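Local coordinates for protein 3-alpha-hydroxysteroid dehydrogenase (Pseudomonas sp., PDB 2DKN) that catalyses the NAD-dependent interconversion of 3-alpha-hydroxysteroids and 3-oxosteroids, as a short-chain dehydrogenase with a Rossmann fold, at residues L101-I115 with W171-G184. Sequence-based numbering, arbitrary orientation.
With NAI (1,4-dihydronicotinamide adenine dinucleotide), chain C.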
loop_
_atom_site.group_PDB
_atom_site.type_symbol
_atom_site.label_atom_id
_atom_site.label_comp_id
_atom_site.label_asym_id
_atom_site.label_seq_id
_atom_site.Cartn_x
_atom_site.Cartn_y
_atom_site.Cartn_z
ATOM N N LEU A 101 1.789 -22.482 6.883
ATOM C CA LEU A 101 1.403 -21.625 5.766
ATOM C C LEU A 101 1.842 -22.220 4.437
ATOM O O LEU A 101 1.108 -22.162 3.459
ATOM C CB LEU A 101 1.995 -20.221 5.930
ATOM C CG LEU A 101 1.245 -19.376 6.987
ATOM C CD1 LEU A 101 2.130 -18.192 7.439
ATOM C CD2 LEU A 101 -0.110 -18.896 6.495
ATOM N N SER A 102 3.051 -22.767 4.399
ATOM C CA SER A 102 3.584 -23.340 3.164
ATOM C C SER A 102 2.703 -24.486 2.656
ATOM O O SER A 102 2.713 -24.805 1.452
ATOM C CB SER A 102 5.031 -23.812 3.369
ATOM O OG SER A 102 5.119 -25.049 4.070
ATOM N N ARG A 103 1.943 -25.089 3.569
ATOM C CA ARG A 103 1.094 -26.239 3.255
ATOM C C ARG A 103 -0.323 -25.825 2.860
ATOM O O ARG A 103 -1.108 -26.654 2.406
ATOM C CB ARG A 103 1.036 -27.199 4.455
ATOM C CG ARG A 103 2.364 -27.868 4.772
ATOM C CD ARG A 103 2.350 -28.583 6.126
ATOM N NE ARG A 103 3.520 -29.438 6.248
ATOM C CZ ARG A 103 3.911 -30.049 7.366
ATOM N NH1 ARG A 103 3.233 -29.884 8.483
ATOM N NH2 ARG A 103 4.988 -30.821 7.358
ATOM N N GLY A 104 -0.661 -24.545 3.036
ATOM C CA GLY A 104 -2.002 -24.066 2.714
ATOM C C GLY A 104 -2.223 -23.826 1.233
ATOM O O GLY A 104 -1.332 -24.079 0.404
ATOM N N GLN A 105 -3.405 -23.320 0.901
ATOM C CA GLN A 105 -3.783 -23.068 -0.493
ATOM C C GLN A 105 -3.768 -21.569 -0.812
ATOM O O GLN A 105 -4.502 -20.789 -0.192
ATOM C CB GLN A 105 -5.164 -23.645 -0.795
ATOM C CG GLN A 105 -5.249 -25.171 -0.655
ATOM C CD GLN A 105 -4.238 -25.913 -1.509
ATOM O OE1 GLN A 105 -3.553 -26.824 -1.031
ATOM N NE2 GLN A 105 -4.137 -25.540 -2.771
ATOM N N GLN A 106 -2.937 -21.183 -1.775
ATOM C CA GLN A 106 -2.720 -19.756 -2.071
ATOM C C GLN A 106 -2.449 -18.990 -0.767
ATOM O O GLN A 106 -3.078 -17.966 -0.492
ATOM C CB GLN A 106 -3.944 -19.152 -2.770
ATOM C CG GLN A 106 -4.332 -19.824 -4.078
ATOM C CD GLN A 106 -5.543 -19.162 -4.717
ATOM O OE1 GLN A 106 -5.411 -18.477 -5.720
ATOM N NE2 GLN A 106 -6.728 -19.347 -4.121
ATOM N N PRO A 107 -1.501 -19.482 0.038
ATOM C CA PRO A 107 -1.369 -18.927 1.384
ATOM C C PRO A 107 -0.723 -17.542 1.380
ATOM O O PRO A 107 0.104 -17.222 0.495
ATOM C CB PRO A 107 -0.435 -19.908 2.078
ATOM C CG PRO A 107 0.430 -20.485 0.943
ATOM C CD PRO A 107 -0.516 -20.540 -0.249
ATOM N N ALA A 108 -1.058 -16.749 2.390
ATOM C CA ALA A 108 -0.543 -15.386 2.441
ATOM C C ALA A 108 -0.571 -14.926 3.885
ATOM O O ALA A 108 -1.386 -15.396 4.673
ATOM C CB ALA A 108 -1.424 -14.486 1.601
ATOM N N ALA A 109 0.315 -13.991 4.210
ATOM C CA ALA A 109 0.382 -13.439 5.562
ATOM C C ALA A 109 0.445 -11.913 5.477
ATOM O O ALA A 109 0.928 -11.354 4.483
ATOM C CB ALA A 109 1.592 -14.005 6.323
ATOM N N VAL A 110 -0.084 -11.241 6.503
ATOM C CA VAL A 110 -0.006 -9.781 6.584
ATOM C C VAL A 110 0.427 -9.362 7.986
ATOM O O VAL A 110 -0.088 -9.878 9.004
ATOM C CB VAL A 110 -1.361 -9.082 6.231
ATOM C CG1 VAL A 110 -1.238 -7.559 6.298
ATOM C CG2 VAL A 110 -1.819 -9.478 4.814
ATOM N N ILE A 111 1.401 -8.452 8.021
ATOM C CA ILE A 111 1.795 -7.820 9.274
ATOM C C ILE A 111 1.134 -6.453 9.324
ATOM O O ILE A 111 1.157 -5.710 8.335
ATOM C CB ILE A 111 3.311 -7.646 9.326
ATOM C CG1 ILE A 111 3.995 -9.024 9.341
ATOM C CG2 ILE A 111 3.757 -6.800 10.547
ATOM C CD1 ILE A 111 5.520 -8.908 9.128
ATOM N N VAL A 112 0.538 -6.123 10.462
ATOM C CA VAL A 112 0.031 -4.761 10.657
ATOM C C VAL A 112 1.152 -3.910 11.247
ATOM O O VAL A 112 1.506 -4.051 12.426
ATOM C CB VAL A 112 -1.222 -4.713 11.542
ATOM C CG1 VAL A 112 -1.725 -3.248 11.679
ATOM C CG2 VAL A 112 -2.322 -5.590 10.924
ATOM N N GLY A 113 1.726 -3.071 10.397
ATOM C CA GLY A 113 2.777 -2.138 10.798
ATOM C C GLY A 113 2.191 -0.837 11.324
ATOM O O GLY A 113 1.286 -0.836 12.176
ATOM N N SER A 114 2.733 0.275 10.835
ATOM C CA SER A 114 2.326 1.614 11.266
ATOM C C SER A 114 3.066 2.671 10.479
ATOM O O SER A 114 4.236 2.488 10.116
ATOM C CB SER A 114 2.642 1.818 12.756
ATOM O OG SER A 114 2.253 3.129 13.159
ATOM N N ILE A 115 2.391 3.795 10.231
ATOM C CA ILE A 115 3.023 4.956 9.655
ATOM C C ILE A 115 4.145 5.433 10.597
ATOM O O ILE A 115 5.070 6.104 10.158
ATOM C CB ILE A 115 1.954 6.073 9.397
ATOM C CG1 ILE A 115 2.506 7.239 8.600
ATOM C CG2 ILE A 115 1.352 6.548 10.669
ATOM C CD1 ILE A 115 1.390 8.151 8.094
ATOM N N TRP A 171 10.102 -16.344 2.031
ATOM C CA TRP A 171 8.634 -16.515 1.898
ATOM C C TRP A 171 8.189 -16.934 0.489
ATOM O O TRP A 171 7.359 -17.822 0.334
ATOM C CB TRP A 171 7.878 -15.275 2.417
ATOM C CG TRP A 171 7.991 -15.206 3.911
ATOM C CD1 TRP A 171 8.863 -14.447 4.647
ATOM C CD2 TRP A 171 7.237 -15.980 4.851
ATOM N NE1 TRP A 171 8.686 -14.708 6.007
ATOM C CE2 TRP A 171 7.706 -15.653 6.152
ATOM C CE3 TRP A 171 6.230 -16.939 4.720
ATOM C CZ2 TRP A 171 7.163 -16.228 7.320
ATOM C CZ3 TRP A 171 5.701 -17.530 5.885
ATOM C CH2 TRP A 171 6.173 -17.158 7.166
ATOM N N ALA A 172 8.770 -16.333 -0.539
ATOM C CA ALA A 172 8.490 -16.777 -1.903
ATOM C C ALA A 172 8.852 -18.248 -2.060
ATOM O O ALA A 172 8.142 -19.000 -2.722
ATOM C CB ALA A 172 9.247 -15.928 -2.928
ATOM N N GLY A 173 9.951 -18.667 -1.446
ATOM C CA GLY A 173 10.416 -20.046 -1.627
ATOM C C GLY A 173 9.466 -21.048 -1.001
ATOM O O GLY A 173 9.382 -22.200 -1.461
ATOM N N ARG A 174 8.759 -20.607 0.046
ATOM C CA ARG A 174 7.692 -21.380 0.702
ATOM C C ARG A 174 6.346 -21.295 -0.015
ATOM O O ARG A 174 5.402 -21.993 0.362
ATOM C CB ARG A 174 7.490 -20.894 2.146
ATOM C CG ARG A 174 8.627 -21.193 3.078
ATOM C CD ARG A 174 8.384 -20.574 4.462
ATOM N NE ARG A 174 9.618 -20.551 5.234
ATOM C CZ ARG A 174 10.191 -19.441 5.681
ATOM N NH1 ARG A 174 11.324 -19.516 6.363
ATOM N NH2 ARG A 174 9.623 -18.259 5.462
ATOM N N GLY A 175 6.248 -20.433 -1.031
ATOM C CA GLY A 175 5.031 -20.278 -1.818
ATOM C C GLY A 175 4.000 -19.443 -1.081
ATOM O O GLY A 175 2.801 -19.551 -1.333
ATOM N N VAL A 176 4.480 -18.608 -0.158
ATOM C CA VAL A 176 3.583 -17.839 0.708
ATOM C C VAL A 176 3.874 -16.352 0.493
ATOM O O VAL A 176 5.026 -15.936 0.606
ATOM C CB VAL A 176 3.816 -18.167 2.208
ATOM C CG1 VAL A 176 2.847 -17.358 3.097
ATOM C CG2 VAL A 176 3.660 -19.655 2.491
ATOM N N ARG A 177 2.861 -15.550 0.189
ATOM C CA ARG A 177 3.101 -14.109 0.068
ATOM C C ARG A 177 3.117 -13.473 1.454
ATOM O O ARG A 177 2.449 -13.956 2.383
ATOM C CB ARG A 177 2.031 -13.433 -0.821
ATOM C CG ARG A 177 2.061 -13.930 -2.267
ATOM C CD ARG A 177 1.039 -13.220 -3.154
ATOM N NE ARG A 177 -0.337 -13.483 -2.713
ATOM C CZ ARG A 177 -1.067 -12.643 -1.977
ATOM N NH1 ARG A 177 -0.571 -11.456 -1.574
ATOM N NH2 ARG A 177 -2.301 -12.996 -1.641
ATOM N N LEU A 178 3.878 -12.396 1.599
ATOM C CA LEU A 178 3.942 -11.694 2.884
ATOM C C LEU A 178 4.015 -10.201 2.615
ATOM O O LEU A 178 4.935 -9.731 1.925
ATOM C CB LEU A 178 5.190 -12.131 3.669
ATOM C CG LEU A 178 5.457 -11.322 4.938
ATOM C CD1 LEU A 178 4.324 -11.466 5.966
ATOM C CD2 LEU A 178 6.807 -11.744 5.546
ATOM N N ASN A 179 3.058 -9.460 3.164
ATOM C CA ASN A 179 2.959 -8.030 2.941
ATOM C C ASN A 179 2.724 -7.316 4.260
ATOM O O ASN A 179 2.415 -7.950 5.265
ATOM C CB ASN A 179 1.817 -7.737 1.962
ATOM C CG ASN A 179 2.114 -8.268 0.571
ATOM O OD1 ASN A 179 2.957 -7.724 -0.142
ATOM N ND2 ASN A 179 1.464 -9.341 0.196
ATOM N N VAL A 180 2.881 -6.003 4.263
ATOM C CA VAL A 180 2.620 -5.192 5.459
ATOM C C VAL A 180 1.556 -4.155 5.147
ATOM O O VAL A 180 1.577 -3.559 4.071
ATOM C CB VAL A 180 3.896 -4.433 5.870
ATOM C CG1 VAL A 180 3.645 -3.545 7.113
ATOM C CG2 VAL A 180 5.060 -5.407 6.104
ATOM N N VAL A 181 0.611 -3.971 6.071
ATOM C CA VAL A 181 -0.322 -2.848 5.999
ATOM C C VAL A 181 0.133 -1.835 7.032
ATOM O O VAL A 181 0.424 -2.191 8.171
ATOM C CB VAL A 181 -1.786 -3.322 6.228
ATOM C CG1 VAL A 181 -2.696 -2.171 6.461
ATOM C CG2 VAL A 181 -2.259 -4.114 4.987
ATOM N N ALA A 182 0.220 -0.579 6.619
ATOM C CA ALA A 182 0.691 0.482 7.498
ATOM C C ALA A 182 -0.411 1.519 7.720
ATOM O O ALA A 182 -0.588 2.461 6.923
ATOM C CB ALA A 182 1.962 1.127 6.929
ATOM N N PRO A 183 -1.184 1.334 8.794
ATOM C CA PRO A 183 -2.263 2.281 9.086
ATOM C C PRO A 183 -1.724 3.612 9.606
ATOM O O PRO A 183 -0.637 3.662 10.188
ATOM C CB PRO A 183 -3.078 1.581 10.198
ATOM C CG PRO A 183 -2.585 0.158 10.238
ATOM C CD PRO A 183 -1.146 0.208 9.746
ATOM N N GLY A 184 -2.478 4.680 9.350
ATOM C CA GLY A 184 -2.290 5.938 10.040
ATOM C C GLY A 184 -3.286 5.804 11.182
ATOM O O GLY A 184 -3.546 4.692 11.650
HETATM P PA NAI C . -6.365 -2.558 19.884
HETATM O O1A NAI C . -5.748 -2.308 21.199
HETATM O O2A NAI C . -7.810 -2.269 19.738
HETATM O O5B NAI C . -6.130 -4.085 19.462
HETATM C C5B NAI C . -4.889 -4.702 19.648
HETATM C C4B NAI C . -5.157 -6.107 20.171
HETATM O O4B NAI C . -3.876 -6.684 20.342
HETATM C C3B NAI C . -5.867 -6.116 21.523
HETATM O O3B NAI C . -6.940 -7.038 21.536
HETATM C C2B NAI C . -4.765 -6.615 22.441
HETATM O O2B NAI C . -5.224 -7.331 23.567
HETATM C C1B NAI C . -3.893 -7.455 21.503
HETATM N N9A NAI C . -2.588 -7.575 22.168
HETATM C C8A NAI C . -1.773 -6.556 22.620
HETATM N N7A NAI C . -0.717 -7.127 23.251
HETATM C C5A NAI C . -0.863 -8.484 23.227
HETATM C C6A NAI C . -0.106 -9.551 23.729
HETATM N N6A NAI C . 0.956 -9.371 24.542
HETATM N N1A NAI C . -0.556 -10.839 23.516
HETATM C C2A NAI C . -1.727 -11.086 22.834
HETATM N N3A NAI C . -2.478 -10.043 22.341
HETATM C C4A NAI C . -2.050 -8.763 22.550
HETATM O O3 NAI C . -5.462 -1.721 18.857
HETATM P PN NAI C . -5.573 -1.652 17.250
HETATM O O1N NAI C . -6.584 -2.578 16.713
HETATM O O2N NAI C . -5.694 -0.222 16.914
HETATM O O5D NAI C . -4.099 -2.151 16.864
HETATM C C5D NAI C . -3.899 -3.252 15.989
HETATM C C4D NAI C . -2.535 -3.047 15.342
HETATM O O4D NAI C . -2.600 -1.863 14.554
HETATM C C3D NAI C . -1.409 -2.831 16.350
HETATM O O3D NAI C . -0.262 -3.518 15.867
HETATM C C2D NAI C . -1.131 -1.333 16.243
HETATM O O2D NAI C . 0.212 -1.043 16.514
HETATM C C1D NAI C . -1.454 -1.070 14.779
HETATM N N1N NAI C . -1.733 0.363 14.487
HETATM C C2N NAI C . -2.787 0.988 15.093
HETATM C C3N NAI C . -3.047 2.320 14.812
HETATM C C7N NAI C . -4.243 2.998 15.431
HETATM O O7N NAI C . -4.338 4.363 15.213
HETATM N N7N NAI C . -5.161 2.312 16.139
HETATM C C4N NAI C . -2.238 3.025 13.900
HETATM C C5N NAI C . -1.180 2.350 13.255
HETATM C C6N NAI C . -0.945 1.019 13.570
HETATM O O HOH W 1 0.462 -17.830 -2.143
HETATM O O HOH W 2 -0.268 -10.727 1.943
#
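Strands 108-112 and 177-183 are parallel neighbours in the central Rossmann sheet, and Val-112 and Pro-183 at their C-terminal ends touch the bound NADH. Seven backbone hydrogen bonds join the segments, from Arg-177 N to Pro-107 O (3.2 Å) to Ile-115 N on Pro-183 O (3.0 Å). A water donates to Ala-109 O and accepts from Asn-179 ND2, which also bonds Ile-235 O, while OD1 bonds Ser-238 N. On the sheet face that carries Asn-179, Ala-108 CB lies 3.7 Å from Arg-177 NH2, toward the rim of a guanidinium whose NH1 and NH2 bond the Ile-235 and Leu-227 carbonyl oxygens; farther along, Val-110 CG1 meets Val-181 CG2, with helix 217-228 covering both. On the other face, Leu-178 swings CG opposite its backbone N (chi1 172°), and chi2 (63°) turns CD1 to 3.7 Å from Ala-109 CB, while CD2 lies over the Trp-171 ring, toward its rim. Before the strands, Val-176 CG2 touches both Leu-101 CB (3.9 Å) and Pro-107 CG (3.7 Å). Cut back to an alanine here, Val-176 would lose both methyls, which is likely to leave a gap beside Leu-101 and the Pro-107 ring. Gly-175 closes helix 168-173 in a Schellman motif. At the coenzyme end Val-112 CG1 packs on Pro-183 CG and lies 3.3 Å from NAI O4D, and Gly-184 O lies close to nicotinamide C4N. A coenzyme site at the C-terminal edge of a parallel sheet is characteristic of short-chain dehydrogenases.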